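Local coordinates for glutathione S-transferase (Lodderomyces elongisporus, PDB 4IVF), which binds two glutathione molecules per subunit and probably acts as a glutathione-dependent transferase, as other members of the GST superfamily do, at residues K6-Y11 with I23-L28; N53-I58 with L75-A80; P59-P64 with Q83-T88. One frame throughout, in Å; residues are numbered along the deposited sequence.

All three contacts lie within the thioredoxin-like N-terminal domain and reach one four-stranded mixed sheet. Contacts 1 and 3 are neighbours, their centres about 8 Å apart, because strands 8-12 and 60-63 run antiparallel side by side; Y11 N lies 2.8 Å from T60 O. Contact 2 is centred about 11 Å from contact 3 and 15 Å from contact 1. It shares helix 78-89 with contact 3, and L75 O lies 2.9 Å from I61 N across the adjoining strands. Contact 2 itself holds glutathione and contact 3 reaches the pocket through P59, but the side chains of L10 and I61 stay about 10 Å from a bound molecule, in the buried core between sheet and helices.

Contact 1: residues K6-Y11 with I23-L28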
loop_
_atom_site.group_PDB
_atom_site.type_symbol
_atom_site.label_atom_id
_atom_site.label_comp_id
_atom_site.label_asym_id
_atom_site.label_seq_id
_atom_site.Cartn_x
_atom_site.Cartn_y
_atom_site.Cartn_z
ATOM N N LYS F 6 -8.757 -12.142 -24.168
ATOM C CA LYS F 6 -8.862 -13.384 -23.406
ATOM C C LYS F 6 -9.328 -13.113 -21.970
ATOM O O LYS F 6 -9.094 -12.022 -21.428
ATOM C CB LYS F 6 -7.516 -14.119 -23.396
ATOM C CG LYS F 6 -7.230 -14.922 -24.664
ATOM C CD LYS F 6 -5.748 -15.246 -24.799
ATOM C CE LYS F 6 -5.489 -16.325 -25.847
ATOM N NZ LYS F 6 -5.932 -15.928 -27.213
ATOM N N PRO F 7 -9.999 -14.104 -21.348
ATOM C CA PRO F 7 -10.420 -13.940 -19.948
ATOM C C PRO F 7 -9.231 -13.757 -19.003
ATOM O O PRO F 7 -8.224 -14.452 -19.131
ATOM C CB PRO F 7 -11.139 -15.266 -19.634
ATOM C CG PRO F 7 -11.521 -15.832 -20.966
ATOM C CD PRO F 7 -10.446 -15.390 -21.915
ATOM N N ILE F 8 -9.367 -12.830 -18.063
ATOM C CA ILE F 8 -8.390 -12.625 -17.009
ATOM C C ILE F 8 -8.693 -13.609 -15.886
ATOM O O ILE F 8 -9.838 -13.745 -15.481
ATOM C CB ILE F 8 -8.437 -11.174 -16.484
ATOM C CG1 ILE F 8 -7.957 -10.215 -17.573
ATOM C CG2 ILE F 8 -7.592 -11.009 -15.220
ATOM C CD1 ILE F 8 -8.003 -8.759 -17.155
ATOM N N LYS F 9 -7.681 -14.327 -15.405
ATOM C CA LYS F 9 -7.916 -15.291 -14.338
ATOM C C LYS F 9 -7.740 -14.606 -12.988
ATOM O O LYS F 9 -6.700 -13.995 -12.721
ATOM C CB LYS F 9 -7.003 -16.516 -14.463
ATOM C CG LYS F 9 -7.164 -17.545 -13.333
ATOM C CD LYS F 9 -8.240 -18.600 -13.621
ATOM C CE LYS F 9 -7.950 -19.886 -12.838
ATOM N NZ LYS F 9 -8.933 -21.019 -13.024
ATOM N N LEU F 10 -8.770 -14.709 -12.151
ATOM C CA LEU F 10 -8.764 -14.094 -10.832
ATOM C C LEU F 10 -8.731 -15.156 -9.732
ATOM O O LEU F 10 -9.667 -15.948 -9.596
ATOM C CB LEU F 10 -9.998 -13.207 -10.659
ATOM C CG LEU F 10 -10.196 -12.606 -9.274
ATOM C CD1 LEU F 10 -9.009 -11.719 -8.887
ATOM C CD2 LEU F 10 -11.505 -11.799 -9.211
ATOM N N TYR F 11 -7.645 -15.171 -8.965
ATOM C CA TYR F 11 -7.529 -16.034 -7.799
ATOM C C TYR F 11 -8.020 -15.217 -6.616
ATOM O O TYR F 11 -7.439 -14.187 -6.273
ATOM C CB TYR F 11 -6.077 -16.491 -7.592
ATOM C CG TYR F 11 -5.544 -17.286 -8.771
ATOM C CD1 TYR F 11 -5.898 -18.612 -8.950
ATOM C CD2 TYR F 11 -4.708 -16.704 -9.719
ATOM C CE1 TYR F 11 -5.443 -19.340 -10.031
ATOM C CE2 TYR F 11 -4.242 -17.439 -10.813
ATOM C CZ TYR F 11 -4.607 -18.758 -10.951
ATOM O OH TYR F 11 -4.164 -19.506 -12.019
ATOM N N ILE F 23 -14.997 -6.110 -8.246
ATOM C CA ILE F 23 -15.714 -4.872 -8.555
ATOM C C ILE F 23 -15.044 -4.074 -9.690
ATOM O O ILE F 23 -15.719 -3.628 -10.618
ATOM C CB ILE F 23 -15.871 -3.973 -7.319
ATOM C CG1 ILE F 23 -16.820 -4.626 -6.308
ATOM C CG2 ILE F 23 -16.404 -2.594 -7.724
ATOM C CD1 ILE F 23 -16.803 -3.976 -4.965
ATOM N N PHE F 24 -13.727 -3.888 -9.631
ATOM C CA PHE F 24 -13.088 -3.081 -10.674
ATOM C C PHE F 24 -13.165 -3.743 -12.041
ATOM O O PHE F 24 -13.397 -3.068 -13.042
ATOM C CB PHE F 24 -11.645 -2.701 -10.352
ATOM C CG PHE F 24 -11.181 -1.491 -11.099
ATOM C CD1 PHE F 24 -12.005 -0.374 -11.198
ATOM C CD2 PHE F 24 -9.940 -1.457 -11.704
ATOM C CE1 PHE F 24 -11.595 0.759 -11.900
ATOM C CE2 PHE F 24 -9.518 -0.340 -12.401
ATOM C CZ PHE F 24 -10.349 0.781 -12.502
ATOM N N LEU F 25 -12.982 -5.063 -12.078
ATOM C CA LEU F 25 -13.125 -5.802 -13.325
ATOM C C LEU F 25 -14.524 -5.618 -13.914
ATOM O O LEU F 25 -14.672 -5.421 -15.120
ATOM C CB LEU F 25 -12.809 -7.289 -13.125
ATOM C CG LEU F 25 -11.345 -7.651 -12.846
ATOM C CD1 LEU F 25 -11.219 -9.101 -12.358
ATOM C CD2 LEU F 25 -10.483 -7.436 -14.087
ATOM N N GLU F 26 -15.545 -5.683 -13.064
ATOM C CA GLU F 26 -16.923 -5.516 -13.525
ATOM C C GLU F 26 -17.162 -4.092 -14.055
ATOM O O GLU F 26 -17.808 -3.901 -15.085
ATOM C CB GLU F 26 -17.913 -5.837 -12.404
ATOM C CG GLU F 26 -17.979 -7.311 -12.014
ATOM C CD GLU F 26 -18.578 -8.187 -13.105
ATOM O OE1 GLU F 26 -19.178 -7.646 -14.059
ATOM O OE2 GLU F 26 -18.451 -9.424 -13.007
ATOM N N VAL F 27 -16.630 -3.106 -13.342
ATOM C CA VAL F 27 -16.735 -1.717 -13.748
ATOM C C VAL F 27 -16.094 -1.515 -15.119
ATOM O O VAL F 27 -16.643 -0.822 -15.965
ATOM C CB VAL F 27 -16.079 -0.790 -12.708
ATOM C CG1 VAL F 27 -15.848 0.597 -13.287
ATOM C CG2 VAL F 27 -16.946 -0.707 -11.468
ATOM N N LEU F 28 -14.947 -2.151 -15.345
ATOM C CA LEU F 28 -14.224 -1.991 -16.605
ATOM C C LEU F 28 -14.809 -2.822 -17.749
ATOM O O LEU F 28 -14.359 -2.708 -18.886
ATOM C CB LEU F 28 -12.749 -2.348 -16.434
ATOM C CG LEU F 28 -11.843 -1.457 -15.597
ATOM C CD1 LEU F 28 -10.495 -2.144 -15.437
ATOM C CD2 LEU F 28 -11.679 -0.138 -16.249
#
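L25, on helix 16-27, sends its two methyl branches to two different residues of strand 8-12: CD2 approaches I8 CD1 at 4.2 Å, and CD1 approaches L10 CD2 at the same separation of 4.2 Å. The helical leucine therefore straddles both inward-pointing residues of the strand, while K9 between them points away from the helix.

The torsions of the strand residues account for this reach. I8 is extended through its second torsion (chi2 179°), making CD1 the leading atom, whereas L10 turns CD1 aside (chi2 60°), which leaves CD2 extended, anti to CA, as the touching branch. Both strand side chains meet the leucine at a slant and only through methyl groups. The backbones stay well apart, with I8 CA and L25 CA separated by 9.1 Å.

Strand 8-12, helix 16-27 and strand 32-36 form the opening beta-alpha-beta unit of the thioredoxin-like domain, and this contact joins its first two elements. L85 of helix 78-89 also packs on L25, so the interface belongs to a larger core between sheet and helices.

All three touching residues are buried, yet the two segments bury only 123 Å² between them. With two methyl-to-methyl contacts and no polar bond between the segments, the chemistry is apolar and lacks directionality; it probably contributes through close packing and exclusion of water, shared with the surrounding side chains.

Contact 2: residues N53-I58 with L75-A80; sequences NPNGRI and LSQTGA. With GSH (glutathione), chain U; GSH (glutathione), chain T.
Two amide nitrogens face each other without bonding where N55 meets Q77, ND2 lying 3.8 Å from NE2. Each is satisfied by the carboxylate of E117 of the second subunit, which also forms a salt bridge with R57 NH1; N55 OD1 bonds to R149 of that subunit. This is the glutathione site of a thioredoxin-like domain, built in part from the loop before strand 60-63 and the start of helix 78-89. Q77 has a positive phi (74°) at the N-cap position. Its side chain starts away from the loop, then bends at chi2 (-66°), bringing its amide back toward N55, where OE1 accepts a hydrogen bond from N1 of glutathione U (2.8 Å).

N53 and S76 also pack closely, with S76 OG 3.1 Å from N53 CG; the serine hydroxyl bonds to T60. An Asx turn, in which N53 OD1 accepts from N55 N, is combined with a type I turn from N53 to G56.

I58 pairs with glutathione U through both its backbone N and O. The R57 guanidinium carries OE1 of that ligand over one face, 3.3 Å above its plane, while NE bonds to its O31 at 3.0 Å and NH2 to OE1 of glutathione T. At the helix start, T78 N reaches O11 of glutathione U at 2.9 Å in a nearly straight bond (168°), and its OG1 reaches O12 at 2.8 Å.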
loop_
_atom_site.group_PDB
_atom_site.type_symbol
_atom_site.label_atom_id
_atom_site.label_comp_id
_atom_site.label_asym_id
_atom_site.label_seq_id
_atom_site.Cartn_x
_atom_site.Cartn_y
_atom_site.Cartn_z
ATOM N N ASN F 53 2.631 -16.473 -6.356
ATOM C CA ASN F 53 2.637 -15.354 -5.446
ATOM C C ASN F 53 3.316 -15.720 -4.136
ATOM O O ASN F 53 2.689 -16.306 -3.254
ATOM C CB ASN F 53 1.204 -14.892 -5.181
ATOM C CG ASN F 53 1.131 -13.800 -4.130
ATOM O OD1 ASN F 53 2.146 -13.192 -3.774
ATOM N ND2 ASN F 53 -0.071 -13.545 -3.628
ATOM N N PRO F 54 4.589 -15.333 -3.991
ATOM C CA PRO F 54 5.445 -15.638 -2.838
ATOM C C PRO F 54 4.793 -15.285 -1.503
ATOM O O PRO F 54 5.055 -15.938 -0.496
ATOM C CB PRO F 54 6.664 -14.736 -3.061
ATOM C CG PRO F 54 6.666 -14.450 -4.514
ATOM C CD PRO F 54 5.234 -14.384 -4.916
ATOM N N ASN F 55 3.961 -14.252 -1.491
ATOM C CA ASN F 55 3.299 -13.825 -0.260
ATOM C C ASN F 55 2.219 -14.813 0.223
ATOM O O ASN F 55 1.860 -14.824 1.396
ATOM C CB ASN F 55 2.706 -12.419 -0.444
ATOM C CG ASN F 55 2.273 -11.788 0.863
ATOM O OD1 ASN F 55 2.860 -12.035 1.914
ATOM N ND2 ASN F 55 1.243 -10.958 0.799
ATOM N N GLY F 56 1.710 -15.634 -0.686
ATOM C CA GLY F 56 0.722 -16.639 -0.336
ATOM C C GLY F 56 -0.590 -16.076 0.173
ATOM O O GLY F 56 -1.130 -16.546 1.179
ATOM N N ARG F 57 -1.097 -15.057 -0.521
ATOM C CA ARG F 57 -2.395 -14.470 -0.211
ATOM C C ARG F 57 -3.155 -14.147 -1.491
ATOM O O ARG F 57 -2.566 -14.020 -2.555
ATOM C CB ARG F 57 -2.228 -13.195 0.612
ATOM C CG ARG F 57 -1.407 -13.371 1.878
ATOM C CD ARG F 57 -1.400 -12.086 2.669
ATOM N NE ARG F 57 -2.318 -12.132 3.796
ATOM C CZ ARG F 57 -2.417 -11.180 4.716
ATOM N NH1 ARG F 57 -1.654 -10.091 4.639
ATOM N NH2 ARG F 57 -3.287 -11.320 5.710
ATOM N N ILE F 58 -4.471 -14.025 -1.389
ATOM C CA ILE F 58 -5.269 -13.596 -2.521
ATOM C C ILE F 58 -5.550 -12.111 -2.297
ATOM O O ILE F 58 -5.443 -11.635 -1.169
ATOM C CB ILE F 58 -6.577 -14.441 -2.646
ATOM C CG1 ILE F 58 -7.431 -14.316 -1.379
ATOM C CG2 ILE F 58 -6.244 -15.927 -3.004
ATOM C CD1 ILE F 58 -8.523 -13.250 -1.467
ATOM N N LEU F 75 0.216 -11.130 -11.324
ATOM C CA LEU F 75 0.335 -9.931 -10.509
ATOM C C LEU F 75 -0.458 -10.062 -9.215
ATOM O O LEU F 75 -1.632 -10.440 -9.226
ATOM C CB LEU F 75 -0.188 -8.733 -11.297
ATOM C CG LEU F 75 0.220 -7.331 -10.865
ATOM C CD1 LEU F 75 1.733 -7.240 -10.740
ATOM C CD2 LEU F 75 -0.274 -6.351 -11.910
ATOM N N SER F 76 0.194 -9.739 -8.103
ATOM C CA SER F 76 -0.446 -9.733 -6.798
ATOM C C SER F 76 -0.430 -8.333 -6.180
ATOM O O SER F 76 0.171 -7.416 -6.748
ATOM C CB SER F 76 0.231 -10.739 -5.877
ATOM O OG SER F 76 -0.026 -12.045 -6.349
ATOM N N GLN F 77 -1.067 -8.214 -5.014
ATOM C CA GLN F 77 -1.324 -6.954 -4.289
ATOM C C GLN F 77 -2.427 -6.136 -4.939
ATOM O O GLN F 77 -2.243 -5.617 -6.033
ATOM C CB GLN F 77 -0.068 -6.090 -4.142
ATOM C CG GLN F 77 0.965 -6.653 -3.215
ATOM C CD GLN F 77 0.472 -6.696 -1.798
ATOM O OE1 GLN F 77 -0.300 -5.832 -1.369
ATOM N NE2 GLN F 77 0.895 -7.708 -1.060
ATOM N N THR F 78 -3.563 -6.007 -4.251
ATOM C CA THR F 78 -4.702 -5.251 -4.785
ATOM C C THR F 78 -4.311 -3.879 -5.316
ATOM O O THR F 78 -4.844 -3.432 -6.328
ATOM C CB THR F 78 -5.857 -5.072 -3.756
ATOM O OG1 THR F 78 -5.398 -4.318 -2.633
ATOM C CG2 THR F 78 -6.382 -6.408 -3.285
ATOM N N GLY F 79 -3.361 -3.229 -4.650
ATOM C CA GLY F 79 -2.914 -1.910 -5.070
ATOM C C GLY F 79 -2.225 -1.924 -6.425
ATOM O O GLY F 79 -2.442 -1.041 -7.267
ATOM N N ALA F 80 -1.381 -2.924 -6.640
ATOM C CA ALA F 80 -0.690 -3.053 -7.916
ATOM C C ALA F 80 -1.665 -3.516 -8.996
ATOM O O ALA F 80 -1.614 -3.049 -10.134
ATOM C CB ALA F 80 0.501 -4.049 -7.797
HETATM N N1 GSH U . -1.891 -6.463 0.876
HETATM C CA1 GSH U . -2.720 -7.476 0.291
HETATM C C1 GSH U . -3.527 -6.914 -0.797
HETATM O O11 GSH U . -3.745 -7.577 -1.835
HETATM O O12 GSH U . -4.022 -5.769 -0.700
HETATM C CB1 GSH U . -3.621 -8.092 1.356
HETATM C CG1 GSH U . -4.146 -9.372 0.837
HETATM C CD1 GSH U . -4.899 -10.191 1.875
HETATM O OE1 GSH U . -5.011 -9.845 3.060
HETATM N N2 GSH U . -5.536 -11.484 1.440
HETATM C CA2 GSH U . -6.238 -12.283 2.418
HETATM C C2 GSH U . -5.610 -13.660 2.437
HETATM O O2 GSH U . -5.289 -14.198 1.373
HETATM C CB2 GSH U . -7.646 -12.378 2.036
HETATM S SG2 GSH U . -8.369 -10.763 1.979
HETATM N N3 GSH U . -5.387 -14.351 3.702
HETATM C CA3 GSH U . -4.793 -15.675 3.685
HETATM C C3 GSH U . -3.636 -15.779 4.597
HETATM O O31 GSH U . -2.991 -14.768 4.956
HETATM O O32 GSH U . -3.295 -16.917 5.015
HETATM N N1 GSH T . -3.097 -13.849 8.056
HETATM C CA1 GSH T . -4.272 -13.238 8.629
HETATM C C1 GSH T . -4.119 -13.130 10.086
HETATM O O11 GSH T . -3.033 -13.447 10.624
HETATM O O12 GSH T . -5.059 -12.708 10.794
HETATM C CB1 GSH T . -5.549 -13.983 8.226
HETATM C CG1 GSH T . -6.692 -13.042 8.108
HETATM C CD1 GSH T . -6.588 -12.129 6.886
HETATM O OE1 GSH T . -5.910 -12.443 5.895
HETATM N N2 GSH T . -7.322 -10.810 6.852
HETATM C CA2 GSH T . -7.210 -9.947 5.686
HETATM C C2 GSH T . -6.421 -8.718 6.043
HETATM O O2 GSH T . -6.469 -8.275 7.182
HETATM C CB2 GSH T . -8.538 -9.515 5.255
HETATM S SG2 GSH T . -9.584 -10.900 4.975
HETATM N N3 GSH T . -5.612 -8.036 5.048
HETATM C CA3 GSH T . -4.877 -6.851 5.442
HETATM C C3 GSH T . -4.790 -5.897 4.319
HETATM O O31 GSH T . -5.679 -5.852 3.432
HETATM O O32 GSH T . -3.792 -5.127 4.257
#

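Contact 3: residues P59-P64 with Q83-T88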
loop_
_atom_site.group_PDB
_atom_site.type_symbol
_atom_site.label_atom_id
_atom_site.label_comp_id
_atom_site.label_asym_id
_atom_site.label_seq_id
_atom_site.Cartn_x
_atom_site.Cartn_y
_atom_site.Cartn_z
ATOM N N PRO F 59 -5.914 -11.371 -3.358
ATOM C CA PRO F 59 -6.085 -11.859 -4.724
ATOM C C PRO F 59 -4.806 -11.795 -5.538
ATOM O O PRO F 59 -3.827 -11.145 -5.164
ATOM C CB PRO F 59 -7.114 -10.886 -5.294
ATOM C CG PRO F 59 -6.767 -9.603 -4.641
ATOM C CD PRO F 59 -6.363 -9.967 -3.235
ATOM N N THR F 60 -4.843 -12.491 -6.663
ATOM C CA THR F 60 -3.757 -12.521 -7.606
ATOM C C THR F 60 -4.449 -12.670 -8.948
ATOM O O THR F 60 -5.464 -13.368 -9.043
ATOM C CB THR F 60 -2.835 -13.743 -7.347
ATOM O OG1 THR F 60 -2.136 -13.557 -6.111
ATOM C CG2 THR F 60 -1.811 -13.901 -8.460
ATOM N N ILE F 61 -3.932 -12.011 -9.977
ATOM C CA ILE F 61 -4.485 -12.194 -11.316
ATOM C C ILE F 61 -3.458 -12.774 -12.281
ATOM O O ILE F 61 -2.256 -12.704 -12.042
ATOM C CB ILE F 61 -5.048 -10.877 -11.912
ATOM C CG1 ILE F 61 -3.923 -9.865 -12.110
ATOM C CG2 ILE F 61 -6.158 -10.304 -11.019
ATOM C CD1 ILE F 61 -4.336 -8.664 -12.908
ATOM N N ASN F 62 -3.953 -13.374 -13.359
ATOM C CA ASN F 62 -3.123 -13.721 -14.502
ATOM C C ASN F 62 -3.804 -13.184 -15.738
ATOM O O ASN F 62 -4.916 -13.607 -16.087
ATOM C CB ASN F 62 -2.903 -15.236 -14.641
ATOM C CG ASN F 62 -1.941 -15.598 -15.783
ATOM O OD1 ASN F 62 -1.848 -14.900 -16.790
ATOM N ND2 ASN F 62 -1.229 -16.707 -15.625
ATOM N N ASP F 63 -3.122 -12.248 -16.392
ATOM C CA ASP F 63 -3.612 -11.659 -17.622
ATOM C C ASP F 63 -2.900 -12.285 -18.801
ATOM O O ASP F 63 -1.746 -11.963 -19.071
ATOM C CB ASP F 63 -3.378 -10.145 -17.631
ATOM C CG ASP F 63 -4.210 -9.438 -18.687
ATOM O OD1 ASP F 63 -4.738 -10.135 -19.578
ATOM O OD2 ASP F 63 -4.337 -8.196 -18.629
ATOM N N PRO F 64 -3.597 -13.164 -19.532
ATOM C CA PRO F 64 -2.989 -13.797 -20.713
ATOM C C PRO F 64 -2.870 -12.803 -21.867
ATOM O O PRO F 64 -2.232 -13.094 -22.881
ATOM C CB PRO F 64 -3.974 -14.919 -21.056
ATOM C CG PRO F 64 -5.303 -14.429 -20.535
ATOM C CD PRO F 64 -5.013 -13.534 -19.346
ATOM N N GLN F 83 -3.913 -0.609 -10.137
ATOM C CA GLN F 83 -3.137 0.322 -10.958
ATOM C C GLN F 83 -2.914 -0.271 -12.347
ATOM O O GLN F 83 -3.060 0.418 -13.365
ATOM C CB GLN F 83 -1.799 0.648 -10.268
ATOM C CG GLN F 83 -1.103 1.915 -10.722
ATOM C CD GLN F 83 -2.004 3.163 -10.740
ATOM O OE1 GLN F 83 -2.669 3.490 -9.751
ATOM N NE2 GLN F 83 -2.013 3.866 -11.872
ATOM N N TYR F 84 -2.583 -1.560 -12.381
ATOM C CA TYR F 84 -2.382 -2.273 -13.636
ATOM C C TYR F 84 -3.622 -2.259 -14.532
ATOM O O TYR F 84 -3.529 -1.923 -15.706
ATOM C CB TYR F 84 -1.928 -3.729 -13.402
ATOM C CG TYR F 84 -1.973 -4.533 -14.691
ATOM C CD1 TYR F 84 -0.991 -4.379 -15.668
ATOM C CD2 TYR F 84 -3.030 -5.397 -14.952
ATOM C CE1 TYR F 84 -1.062 -5.080 -16.867
ATOM C CE2 TYR F 84 -3.108 -6.095 -16.139
ATOM C CZ TYR F 84 -2.123 -5.941 -17.088
ATOM O OH TYR F 84 -2.219 -6.654 -18.263
ATOM N N LEU F 85 -4.769 -2.649 -13.980
ATOM C CA LEU F 85 -6.029 -2.674 -14.729
ATOM C C LEU F 85 -6.441 -1.292 -15.250
ATOM O O LEU F 85 -6.966 -1.153 -16.364
ATOM C CB LEU F 85 -7.154 -3.260 -13.866
ATOM C CG LEU F 85 -7.000 -4.737 -13.478
ATOM C CD1 LEU F 85 -8.013 -5.131 -12.387
ATOM C CD2 LEU F 85 -7.117 -5.657 -14.698
ATOM N N ALA F 86 -6.219 -0.273 -14.432
ATOM C CA ALA F 86 -6.579 1.070 -14.825
ATOM C C ALA F 86 -5.667 1.533 -15.961
ATOM O O ALA F 86 -6.147 2.046 -16.965
ATOM C CB ALA F 86 -6.503 2.006 -13.632
ATOM N N ASP F 87 -4.355 1.344 -15.806
ATOM C CA ASP F 87 -3.398 1.690 -16.865
ATOM C C ASP F 87 -3.744 0.998 -18.181
ATOM O O ASP F 87 -3.718 1.618 -19.241
ATOM C CB ASP F 87 -1.971 1.262 -16.500
ATOM C CG ASP F 87 -1.365 2.080 -15.379
ATOM O OD1 ASP F 87 -1.930 3.143 -15.013
ATOM O OD2 ASP F 87 -0.305 1.650 -14.869
ATOM N N THR F 88 -4.063 -0.293 -18.097
ATOM C CA THR F 88 -4.192 -1.136 -19.274
ATOM C C THR F 88 -5.566 -1.063 -19.943
ATOM O O THR F 88 -5.665 -1.019 -21.173
ATOM C CB THR F 88 -3.859 -2.617 -18.924
ATOM O OG1 THR F 88 -2.570 -2.686 -18.302
ATOM C CG2 THR F 88 -3.861 -3.491 -20.165
#
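Strand 60-63 and the helical segment 83-88 run at 31° to each other in the same general direction, their axes 11.8 Å apart at closest approach, a separation that only side chains can bridge.

Y84 makes the principal crossing. Its OH donates to D63 OD2 over 2.6 Å, and the acceptor lies at the ring edge, near the ring plane. The carboxylate is turned almost perpendicular to the ring (84° between planes), and the hydroxyl meets OD2 from above the carboxylate plane. D63 has CG anti to its own nitrogen (chi1 -164°), which carries the acid out toward the helix. The hydroxyl of Y89 bonds to OD2 as well, while OD1 accepts from the backbone of N65. Three hydrogen bonds thus grip this buried carboxylate, and they would be expected to favour its ionised form.

An apolar contact accompanies the polar one: I61 CD1 sits 4.1 Å from Y84 CD2 and 4.5 Å from L85 CD2. The tyrosine ring is further bounded by T88, whose OG1 stands 3.2 Å above one face, offset toward the rim. That hydroxyl bonds back to Y84 O at 2.9 Å; T88 N reaches the same oxygen from the opposite face of the carbonyl plane. Y105 of the second subunit meets the Y84 ring edge-to-face, placing the tyrosine at the dimer interface.

Strand 60-63 follows the cis peptide bond before P59, a residue that touches glutathione. Within the thioredoxin-like fold, the contact lays helix 78-89 against the sheet. Y84 packs on L73 and L75 of strand 73-76, I61 touches L10 of strand 8-12, and L85 reaches both I8 and, on helix 16-27, F24.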